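Ribonucleotide monophosphatase NagD (Escherichia coli, PDB 2C4N) removes phosphate from ribonucleoside 5'-phosphates in a magnesium-dependent reaction, and probably also dephosphorylates a broad range of other phosphorylated compounds. Local coordinates at residues I7-I10 with D11-M15; G200-L203 with R204-I207; N54-T58 with A59-V63; W239-S243 with V244-D248. One frame throughout, in Å; residues are numbered along the deposited sequence.

Interaction 1 (I7-I10 with D11-M15); sequences ICDI and DGVLM. With MG (magnesium ion), chain B; PO4 (phosphate ion), chain D.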
loop_
_atom_site.group_PDB
_atom_site.type_symbol
_atom_site.label_atom_id
_atom_site.label_comp_id
_atom_site.label_asym_id
_atom_site.label_seq_id
_atom_site.Cartn_x
_atom_site.Cartn_y
_atom_site.Cartn_z
ATOM N N ILE A 7 -26.828 18.673 7.264
ATOM C CA ILE A 7 -26.588 17.315 6.791
ATOM C C ILE A 7 -26.226 16.585 8.077
ATOM O O ILE A 7 -25.285 16.976 8.775
ATOM C CB ILE A 7 -25.389 17.208 5.829
ATOM C CG1 ILE A 7 -25.704 17.908 4.507
ATOM C CG2 ILE A 7 -25.068 15.734 5.571
ATOM C CD1 ILE A 7 -24.529 17.895 3.522
ATOM N N CYS A 8 -26.977 15.545 8.411
ATOM C CA CYS A 8 -26.696 14.817 9.633
ATOM C C CYS A 8 -26.486 13.343 9.366
ATOM O O CYS A 8 -27.344 12.667 8.792
ATOM C CB CYS A 8 -27.835 15.000 10.640
ATOM S SG CYS A 8 -27.521 14.265 12.265
ATOM N N ASP A 9 -25.330 12.846 9.783
ATOM C CA ASP A 9 -25.016 11.442 9.610
ATOM C C ASP A 9 -25.960 10.607 10.476
ATOM O O ASP A 9 -26.440 11.071 11.512
ATOM C CB ASP A 9 -23.569 11.182 10.005
ATOM C CG ASP A 9 -23.219 9.728 9.936
ATOM O OD1 ASP A 9 -23.350 9.135 8.843
ATOM O OD2 ASP A 9 -22.826 9.183 10.978
ATOM N N ILE A 10 -26.216 9.374 10.062
ATOM C CA ILE A 10 -27.137 8.511 10.797
ATOM C C ILE A 10 -26.532 7.633 11.885
ATOM O O ILE A 10 -26.763 7.855 13.073
ATOM C CB ILE A 10 -27.938 7.620 9.806
ATOM C CG1 ILE A 10 -28.875 8.509 8.982
ATOM C CG2 ILE A 10 -28.727 6.544 10.560
ATOM C CD1 ILE A 10 -29.589 7.793 7.848
ATOM N N ASP A 11 -25.753 6.636 11.485
ATOM C CA ASP A 11 -25.167 5.710 12.449
ATOM C C ASP A 11 -24.139 6.314 13.397
ATOM O O ASP A 11 -23.188 6.956 12.973
ATOM C CB ASP A 11 -24.585 4.513 11.697
ATOM C CG ASP A 11 -25.659 3.728 10.963
ATOM O OD1 ASP A 11 -26.568 3.207 11.642
ATOM O OD2 ASP A 11 -25.608 3.644 9.718
ATOM N N GLY A 12 -24.348 6.103 14.695
ATOM C CA GLY A 12 -23.434 6.640 15.689
ATOM C C GLY A 12 -23.758 8.079 16.048
ATOM O O GLY A 12 -23.085 8.685 16.880
ATOM N N VAL A 13 -24.797 8.621 15.418
ATOM C CA VAL A 13 -25.224 9.996 15.647
ATOM C C VAL A 13 -26.707 10.049 16.029
ATOM O O VAL A 13 -27.073 10.592 17.071
ATOM C CB VAL A 13 -25.017 10.856 14.375
ATOM C CG1 VAL A 13 -25.513 12.277 14.618
ATOM C CG2 VAL A 13 -23.536 10.858 13.979
ATOM N N LEU A 14 -27.552 9.473 15.181
ATOM C CA LEU A 14 -28.991 9.468 15.416
ATOM C C LEU A 14 -29.459 8.086 15.840
ATOM O O LEU A 14 -30.418 7.945 16.607
ATOM C CB LEU A 14 -29.729 9.890 14.136
ATOM C CG LEU A 14 -29.438 11.315 13.642
ATOM C CD1 LEU A 14 -30.153 11.579 12.321
ATOM C CD2 LEU A 14 -29.891 12.310 14.694
ATOM N N MET A 15 -28.788 7.079 15.322
ATOM C CA MET A 15 -29.088 5.689 15.632
ATOM C C MET A 15 -27.886 4.869 16.099
ATOM O O MET A 15 -26.832 4.978 15.579
ATOM C CB MET A 15 -29.713 4.992 14.440
ATOM C CG MET A 15 -30.923 5.644 13.928
ATOM S SD MET A 15 -32.363 5.524 14.934
ATOM C CE MET A 15 -32.695 4.012 14.560
HETATM MG MG MG B . -21.619 7.369 11.462
HETATM P P PO4 D . -23.177 5.893 8.472
HETATM O O1 PO4 D . -24.571 6.399 8.540
HETATM O O2 PO4 D . -22.475 6.520 7.326
HETATM O O3 PO4 D . -22.470 6.220 9.721
HETATM O O4 PO4 D . -23.200 4.418 8.298
HETATM O O HOH W 1 -19.847 8.213 10.230
HETATM O O HOH W 2 -20.383 5.588 12.332
#

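Interaction 2 (G200-L203 with R204-I207); sequences GDNL and RTDI. With MG (magnesium ion), chain B; PO4 (phosphate ion), chain C.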
loop_
_atom_site.group_PDB
_atom_site.type_symbol
_atom_site.label_atom_id
_atom_site.label_comp_id
_atom_site.label_asym_id
_atom_site.label_seq_id
_atom_site.Cartn_x
_atom_site.Cartn_y
_atom_site.Cartn_z
ATOM N N GLY A 200 -21.518 14.608 12.374
ATOM C CA GLY A 200 -21.098 13.226 12.206
ATOM C C GLY A 200 -20.291 12.718 13.379
ATOM O O GLY A 200 -19.843 13.505 14.213
ATOM N N ASP A 201 -20.094 11.403 13.440
ATOM C CA ASP A 201 -19.345 10.794 14.534
ATOM C C ASP A 201 -17.974 10.272 14.117
ATOM O O ASP A 201 -17.177 9.878 14.970
ATOM C CB ASP A 201 -20.133 9.630 15.130
ATOM C CG ASP A 201 -20.337 8.511 14.137
ATOM O OD1 ASP A 201 -20.865 8.805 13.051
ATOM O OD2 ASP A 201 -19.969 7.352 14.434
ATOM N N ASN A 202 -17.700 10.257 12.815
ATOM C CA ASN A 202 -16.420 9.756 12.323
ATOM C C ASN A 202 -15.537 10.853 11.733
ATOM O O ASN A 202 -15.818 11.384 10.658
ATOM C CB ASN A 202 -16.649 8.679 11.261
ATOM C CG ASN A 202 -15.399 7.866 10.982
ATOM O OD1 ASN A 202 -14.282 8.360 11.131
ATOM N ND2 ASN A 202 -15.582 6.618 10.570
ATOM N N LEU A 203 -14.455 11.175 12.434
ATOM C CA LEU A 203 -13.530 12.204 11.983
ATOM C C LEU A 203 -12.994 11.942 10.586
ATOM O O LEU A 203 -12.841 12.867 9.790
ATOM C CB LEU A 203 -12.349 12.306 12.955
ATOM C CG LEU A 203 -12.568 13.099 14.249
ATOM C CD1 LEU A 203 -11.478 12.764 15.250
ATOM C CD2 LEU A 203 -12.573 14.590 13.936
ATOM N N ARG A 204 -12.716 10.678 10.292
ATOM C CA ARG A 204 -12.148 10.301 9.003
ATOM C C ARG A 204 -13.115 10.200 7.832
ATOM O O ARG A 204 -12.689 9.963 6.704
ATOM C CB ARG A 204 -11.365 8.994 9.159
ATOM C CG ARG A 204 -10.226 9.130 10.157
ATOM C CD ARG A 204 -9.443 7.844 10.364
ATOM N NE ARG A 204 -8.467 8.004 11.441
ATOM C CZ ARG A 204 -7.356 8.731 11.352
ATOM N NH1 ARG A 204 -7.058 9.371 10.227
ATOM N NH2 ARG A 204 -6.549 8.841 12.401
ATOM N N THR A 205 -14.407 10.378 8.086
ATOM C CA THR A 205 -15.382 10.306 7.004
ATOM C C THR A 205 -16.328 11.507 6.984
ATOM O O THR A 205 -16.302 12.302 6.045
ATOM C CB THR A 205 -16.188 8.985 7.066
ATOM O OG1 THR A 205 -16.931 8.921 8.286
ATOM C CG2 THR A 205 -15.241 7.780 7.001
ATOM N N ASP A 206 -17.154 11.656 8.015
ATOM C CA ASP A 206 -18.083 12.787 8.063
ATOM C C ASP A 206 -17.346 14.119 8.120
ATOM O O ASP A 206 -17.600 15.026 7.328
ATOM C CB ASP A 206 -18.983 12.701 9.297
ATOM C CG ASP A 206 -19.728 11.396 9.386
ATOM O OD1 ASP A 206 -20.549 11.122 8.485
ATOM O OD2 ASP A 206 -19.486 10.650 10.360
ATOM N N ILE A 207 -16.422 14.227 9.066
ATOM C CA ILE A 207 -15.690 15.465 9.253
ATOM C C ILE A 207 -14.740 15.788 8.106
ATOM O O ILE A 207 -14.725 16.917 7.613
ATOM C CB ILE A 207 -14.926 15.436 10.591
ATOM C CG1 ILE A 207 -15.864 14.938 11.704
ATOM C CG2 ILE A 207 -14.413 16.833 10.925
ATOM C CD1 ILE A 207 -17.137 15.775 11.888
HETATM MG MG MG B . -21.619 7.369 11.462
HETATM P P PO4 C . -18.780 5.721 7.725
HETATM O O1 PO4 C . -20.124 5.097 7.652
HETATM O O2 PO4 C . -18.032 5.154 8.871
HETATM O O3 PO4 C . -18.041 5.449 6.469
HETATM O O4 PO4 C . -18.923 7.187 7.902
HETATM O O HOH W 2 -20.383 5.588 12.332
HETATM O O HOH W 1 -19.847 8.213 10.230
#

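Interaction 3 (N54-T58 with A59-V63); sequences NRFAT and AGVDV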
loop_
_atom_site.group_PDB
_atom_site.type_symbol
_atom_site.label_atom_id
_atom_site.label_comp_id
_atom_site.label_asym_id
_atom_site.label_seq_id
_atom_site.Cartn_x
_atom_site.Cartn_y
_atom_site.Cartn_z
ATOM N N ASN A 54 -39.004 3.804 8.168
ATOM C CA ASN A 54 -39.572 2.788 9.003
ATOM C C ASN A 54 -38.683 2.385 10.184
ATOM O O ASN A 54 -39.135 2.211 11.267
ATOM C CB ASN A 54 -39.976 1.581 8.207
ATOM C CG ASN A 54 -41.104 1.861 7.270
ATOM O OD1 ASN A 54 -41.714 2.875 7.370
ATOM N ND2 ASN A 54 -41.365 0.954 6.375
ATOM N N ARG A 55 -37.397 2.263 9.901
ATOM C CA ARG A 55 -36.415 1.939 10.934
ATOM C C ARG A 55 -36.426 3.025 12.009
ATOM O O ARG A 55 -36.409 2.731 13.205
ATOM C CB ARG A 55 -35.024 1.830 10.304
ATOM C CG ARG A 55 -33.878 1.686 11.293
ATOM C CD ARG A 55 -32.545 1.728 10.556
ATOM N NE ARG A 55 -31.401 1.874 11.453
ATOM C CZ ARG A 55 -30.191 2.242 11.048
ATOM N NH1 ARG A 55 -29.975 2.497 9.763
ATOM N NH2 ARG A 55 -29.200 2.370 11.920
ATOM N N PHE A 56 -36.458 4.284 11.578
ATOM C CA PHE A 56 -36.482 5.417 12.502
ATOM C C PHE A 56 -37.781 5.445 13.306
ATOM O O PHE A 56 -37.770 5.659 14.520
ATOM C CB PHE A 56 -36.339 6.735 11.736
ATOM C CG PHE A 56 -34.913 7.212 11.590
ATOM C CD1 PHE A 56 -33.945 6.403 11.002
ATOM C CD2 PHE A 56 -34.545 8.475 12.039
ATOM C CE1 PHE A 56 -32.621 6.848 10.863
ATOM C CE2 PHE A 56 -33.230 8.931 11.906
ATOM C CZ PHE A 56 -32.265 8.112 11.315
ATOM N N ALA A 57 -38.897 5.231 12.620
ATOM C CA ALA A 57 -40.204 5.237 13.270
ATOM C C ALA A 57 -40.307 4.104 14.290
ATOM O O ALA A 57 -40.878 4.276 15.365
ATOM C CB ALA A 57 -41.305 5.116 12.225
ATOM N N THR A 58 -39.757 2.945 13.950
ATOM C CA THR A 58 -39.778 1.800 14.855
ATOM C C THR A 58 -39.014 2.168 16.125
ATOM O O THR A 58 -39.341 1.709 17.223
ATOM C CB THR A 58 -39.112 0.564 14.206
ATOM O OG1 THR A 58 -39.851 0.173 13.042
ATOM C CG2 THR A 58 -39.063 -0.598 15.190
ATOM N N ALA A 59 -37.998 3.013 15.965
ATOM C CA ALA A 59 -37.167 3.450 17.083
ATOM C C ALA A 59 -37.756 4.663 17.793
ATOM O O ALA A 59 -37.169 5.182 18.741
ATOM C CB ALA A 59 -35.757 3.771 16.590
ATOM N N GLY A 60 -38.909 5.125 17.324
ATOM C CA GLY A 60 -39.549 6.265 17.955
ATOM C C GLY A 60 -39.224 7.632 17.381
ATOM O O GLY A 60 -39.590 8.642 17.976
ATOM N N VAL A 61 -38.545 7.677 16.237
ATOM C CA VAL A 61 -38.197 8.948 15.601
ATOM C C VAL A 61 -38.958 9.078 14.283
ATOM O O VAL A 61 -38.784 8.268 13.372
ATOM C CB VAL A 61 -36.682 9.043 15.304
ATOM C CG1 VAL A 61 -36.358 10.419 14.742
ATOM C CG2 VAL A 61 -35.877 8.771 16.570
ATOM N N ASP A 62 -39.795 10.104 14.181
ATOM C CA ASP A 62 -40.588 10.304 12.973
ATOM C C ASP A 62 -40.077 11.383 12.025
ATOM O O ASP A 62 -40.019 12.558 12.379
ATOM C CB ASP A 62 -42.039 10.624 13.341
ATOM C CG ASP A 62 -42.694 9.527 14.150
ATOM O OD1 ASP A 62 -42.385 8.342 13.911
ATOM O OD2 ASP A 62 -43.532 9.848 15.019
ATOM N N VAL A 63 -39.712 10.968 10.815
ATOM C CA VAL A 63 -39.226 11.880 9.783
ATOM C C VAL A 63 -39.722 11.393 8.425
ATOM O O VAL A 63 -40.074 10.228 8.267
ATOM C CB VAL A 63 -37.676 11.952 9.754
ATOM C CG1 VAL A 63 -37.155 12.579 11.036
ATOM C CG2 VAL A 63 -37.093 10.560 9.575
HETATM O O HOH W 3 -43.013 5.955 15.541
#

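Interaction 4 (W239-S243 with V244-D248); sequences WIYPS and VAEID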
loop_
_atom_site.group_PDB
_atom_site.type_symbol
_atom_site.label_atom_id
_atom_site.label_comp_id
_atom_site.label_asym_id
_atom_site.label_seq_id
_atom_site.Cartn_x
_atom_site.Cartn_y
_atom_site.Cartn_z
ATOM N N TRP A 239 -17.138 22.357 15.987
ATOM C CA TRP A 239 -17.676 22.122 17.331
ATOM C C TRP A 239 -17.638 20.628 17.653
ATOM O O TRP A 239 -17.594 19.789 16.747
ATOM C CB TRP A 239 -19.133 22.576 17.421
ATOM C CG TRP A 239 -19.364 24.031 17.218
ATOM C CD1 TRP A 239 -19.170 25.031 18.126
ATOM C CD2 TRP A 239 -19.874 24.652 16.035
ATOM N NE1 TRP A 239 -19.535 26.240 17.581
ATOM C CE2 TRP A 239 -19.972 26.035 16.298
ATOM C CE3 TRP A 239 -20.260 24.172 14.775
ATOM C CZ2 TRP A 239 -20.444 26.949 15.345
ATOM C CZ3 TRP A 239 -20.730 25.079 13.827
ATOM C CH2 TRP A 239 -20.817 26.451 14.120
ATOM N N ILE A 240 -17.674 20.309 18.945
ATOM C CA ILE A 240 -17.670 18.923 19.406
ATOM C C ILE A 240 -18.627 18.776 20.590
ATOM O O ILE A 240 -18.563 19.551 21.541
ATOM C CB ILE A 240 -16.273 18.474 19.880
ATOM C CG1 ILE A 240 -15.240 18.693 18.774
ATOM C CG2 ILE A 240 -16.315 16.998 20.279
ATOM C CD1 ILE A 240 -13.820 18.391 19.198
ATOM N N TYR A 241 -19.518 17.792 20.523
ATOM C CA TYR A 241 -20.460 17.546 21.615
ATOM C C TYR A 241 -20.552 16.055 21.893
ATOM O O TYR A 241 -20.247 15.232 21.027
ATOM C CB TYR A 241 -21.862 18.068 21.276
ATOM C CG TYR A 241 -21.941 19.565 21.104
ATOM C CD1 TYR A 241 -21.879 20.144 19.840
ATOM C CD2 TYR A 241 -22.042 20.406 22.212
ATOM C CE1 TYR A 241 -21.914 21.522 19.679
ATOM C CE2 TYR A 241 -22.077 21.784 22.064
ATOM C CZ TYR A 241 -22.010 22.338 20.794
ATOM O OH TYR A 241 -22.023 23.706 20.641
ATOM N N PRO A 242 -20.963 15.685 23.116
ATOM C CA PRO A 242 -21.089 14.269 23.465
ATOM C C PRO A 242 -22.090 13.606 22.516
ATOM O O PRO A 242 -21.871 12.490 22.053
ATOM C CB PRO A 242 -21.597 14.312 24.904
ATOM C CG PRO A 242 -20.986 15.573 25.435
ATOM C CD PRO A 242 -21.202 16.539 24.294
ATOM N N SER A 243 -23.180 14.312 22.219
ATOM C CA SER A 243 -24.217 13.792 21.327
ATOM C C SER A 243 -25.043 14.940 20.774
ATOM O O SER A 243 -24.838 16.089 21.147
ATOM C CB SER A 243 -25.138 12.828 22.080
ATOM O OG SER A 243 -25.972 13.535 22.981
ATOM N N VAL A 244 -25.984 14.629 19.886
ATOM C CA VAL A 244 -26.836 15.658 19.298
ATOM C C VAL A 244 -27.694 16.384 20.340
ATOM O O VAL A 244 -28.159 17.499 20.105
ATOM C CB VAL A 244 -27.771 15.062 18.217
ATOM C CG1 VAL A 244 -26.952 14.635 17.003
ATOM C CG2 VAL A 244 -28.545 13.872 18.782
ATOM N N ALA A 245 -27.887 15.757 21.494
ATOM C CA ALA A 245 -28.707 16.340 22.552
ATOM C C ALA A 245 -28.267 17.731 23.003
ATOM O O ALA A 245 -29.104 18.554 23.383
ATOM C CB ALA A 245 -28.749 15.398 23.746
ATOM N N GLU A 246 -26.965 18.002 22.963
ATOM C CA GLU A 246 -26.466 19.307 23.384
ATOM C C GLU A 246 -26.194 20.285 22.249
ATOM O O GLU A 246 -25.805 21.424 22.496
ATOM C CB GLU A 246 -25.191 19.148 24.221
ATOM C CG GLU A 246 -25.382 18.399 25.529
ATOM C CD GLU A 246 -24.165 18.489 26.422
ATOM O OE1 GLU A 246 -23.057 18.725 25.890
ATOM O OE2 GLU A 246 -24.310 18.317 27.654
ATOM N N ILE A 247 -26.386 19.855 21.007
ATOM C CA ILE A 247 -26.144 20.754 19.880
ATOM C C ILE A 247 -27.185 21.873 19.905
ATOM O O ILE A 247 -28.385 21.602 19.852
ATOM C CB ILE A 247 -26.256 20.015 18.512
ATOM C CG1 ILE A 247 -25.154 18.965 18.385
ATOM C CG2 ILE A 247 -26.143 21.009 17.361
ATOM C CD1 ILE A 247 -25.236 18.155 17.092
ATOM N N ASP A 248 -26.733 23.122 19.998
ATOM C CA ASP A 248 -27.648 24.261 20.011
ATOM C C ASP A 248 -27.075 25.461 19.261
ATOM O O ASP A 248 -27.445 26.605 19.531
ATOM C CB ASP A 248 -28.000 24.659 21.450
ATOM C CG ASP A 248 -26.802 25.169 22.229
ATOM O OD1 ASP A 248 -25.691 25.245 21.655
ATOM O OD2 ASP A 248 -26.975 25.499 23.420
#

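Interaction 1 (I7-I10 with D11-M15)
Three consecutive backbone N-H groups, those of V13, L14 and M15, converge on the single carbonyl oxygen I10 O. These three bonds close the loop that carries the DxDx(T/V) signature of the HAD superfamily, D9, D11 and V13, at the end of strand 5-9. L14 N makes the shortest of the three bonds, 2.8 Å to I10 O, and lies in the carbonyl plane. V13 N and M15 N reach the same oxygen from opposite faces of that plane. G12, with phi 84°, allows the turn, since a CB would be jammed against the preceding carbonyl oxygen. The loop so folded brings the D11 carbonyl beside the D9 carboxylate, and both bind magnesium. D9 OD2 is 2.2 Å from the metal, reached with CG anti to the backbone N (chi1 176°), while D9 OD1 pairs with K176. D11, the active-site residue by similarity, donates from its backbone N to O1 of a bound phosphate ion, probably from the crystallisation liquor, whose O3 also ligates the magnesium, and its OD1 forms a salt bridge with R55. C8 SG lies 3.7 Å from V13 CG1 and also touches L14 CD1. V13 CB presses on D9 O at 3.2 Å.

Interaction 2 (G200-L203 with R204-I207)
N202 O accepts T205 N at 3.1 Å and, across a wider pi-type turn, weakly I207 N, as helix 203-212 opens. N202 is the N-cap residue. With CG anti to the backbone N (chi1 -165°), its OD1 comes within 2.9 Å of R204 N, which is tilted from the amide's carbonyl plane. ND2 faces the other way, toward a phosphate ion to which it makes a weak bond. T205 OG1 donates to that ion's O4 at 2.7 Å. The ion, probably from the crystallisation liquor, lies where N202 and T205 probably bind substrate. Putting an alanine at N202 would probably leave R204 N without its cap and remove one of the phosphate's donors. D206 fastens the preceding loop: its OD2 uses the anti lone pair for N202 N at 3.1 Å, takes a weak bond from D201 N, and accepts from a metal-bound water. Its OD1 pairs with K176. D201 OD1 binds magnesium at 2.3 Å, while D201 OD2 accepts from V224 N. G200 lets D206 come close, since any CB there would collide with D206 CB. On the apolar side L203 CD2 meets I207 CG1, and both residues rest on strand 216-220, so the turn links strand 196-200 to a helix packed on the parallel sheet.

Interaction 3 (N54-T58 with A59-V63)
A59 N, just past the last turn of helix 49-58, bonds to R55 O at 3.2 Å and weakly to F56 O, while the A59 methyl lies close to F56 O. G60 then leaves helical geometry with phi 93°, a value that crowds any CB against the preceding carbonyl and so calls for glycine. Its N donates to A57 O at 2.9 Å. V61 N completes the Schellman motif by bonding to F56 O at 2.8 Å. The V61 side chain runs beside that of F56 and points the same way. With CG1 anti to the backbone N (chi1 -176°), that methyl sits at the edge of the F56 ring, 3.8 Å from CD2. D62 turns its carboxylate back over A57, where one water donates to both A57 O and D62 OD1. V63 approaches the ring obliquely, with CG2 4.1 Å from F56 CD2. F68 meets the same ring edge-to-face, and helix 24-33 covers V61 and V63. The chemistry is thus divided: backbone bonds and a water satisfy carbonyls at the helix end, while the valines pack with F56, next in sequence to R55, which hydrogen-bonds to D17 O and, by similarity, orients D11 for proton transfer.

Interaction 4 (W239-S243 with V244-D248)
Y241 turns one face of its ring to the chain that follows, and I247 CA sits over the ring centre, 4.2 Å above its plane. The carbonyl carbon of E246 lies over the same face but nearer the rim, with E246 O 3.8 Å from Y241 CE2. Two side chains meet opposite flanks of the ring: I247 CG1 is 3.8 Å from Y241 CD1, and E246 CB is 3.9 Å from Y241 CD2. Beyond CG the E246 side chain is extended, its carboxylate plane at 83° to the tyrosine ring, and the side chain crosses that of P242 at about a right angle. There OE1 comes within 3.3 Å of P242 CD. Y241 ends strand 239-241, an outermost strand of the six-stranded parallel sheet of the HAD core domain, and the chain then folds back through a short 3-10 segment. S243, just before that segment, forms an ST turn, OG accepting A245 N at 3.3 Å. Its OG stands between the backbone N and the carbonyl carbon (chi1 72°), which places it by the following amides, and S243 O takes a weak bond from E246 N. Replacing Y241 with a serine would probably open a gap beneath I247 CA and leave I247 CG1 and E246 CB without the ring they flank. I218 of the adjacent strand also touches Y241 and I247, while V244 packs against V13 and F27.

Overall arrangement
Interactions 1 and 2, both buried, supply the magnesium's protein ligands. They lie at the ends of the neighbouring strands 5-9 and 196-200, and D9, the D11 carbonyl, D201, two waters and a phosphate oxygen meet on it. Interaction 3, partly buried, adds no metal ligand but reaches interaction 1 through the R55–D11 salt bridge and through M15, which packs on F56 and A59. Interaction 4 is a surface contact at the edge strand, joined to interaction 1 by V13 against V244. Carboxylates, metal and phosphate dominate the centre, whereas a helix end stapled by backbone bonds and a tyrosine face covered by chain mark the periphery. Interactions 2 and 3 lie apart, nearest atoms about 11 Å away.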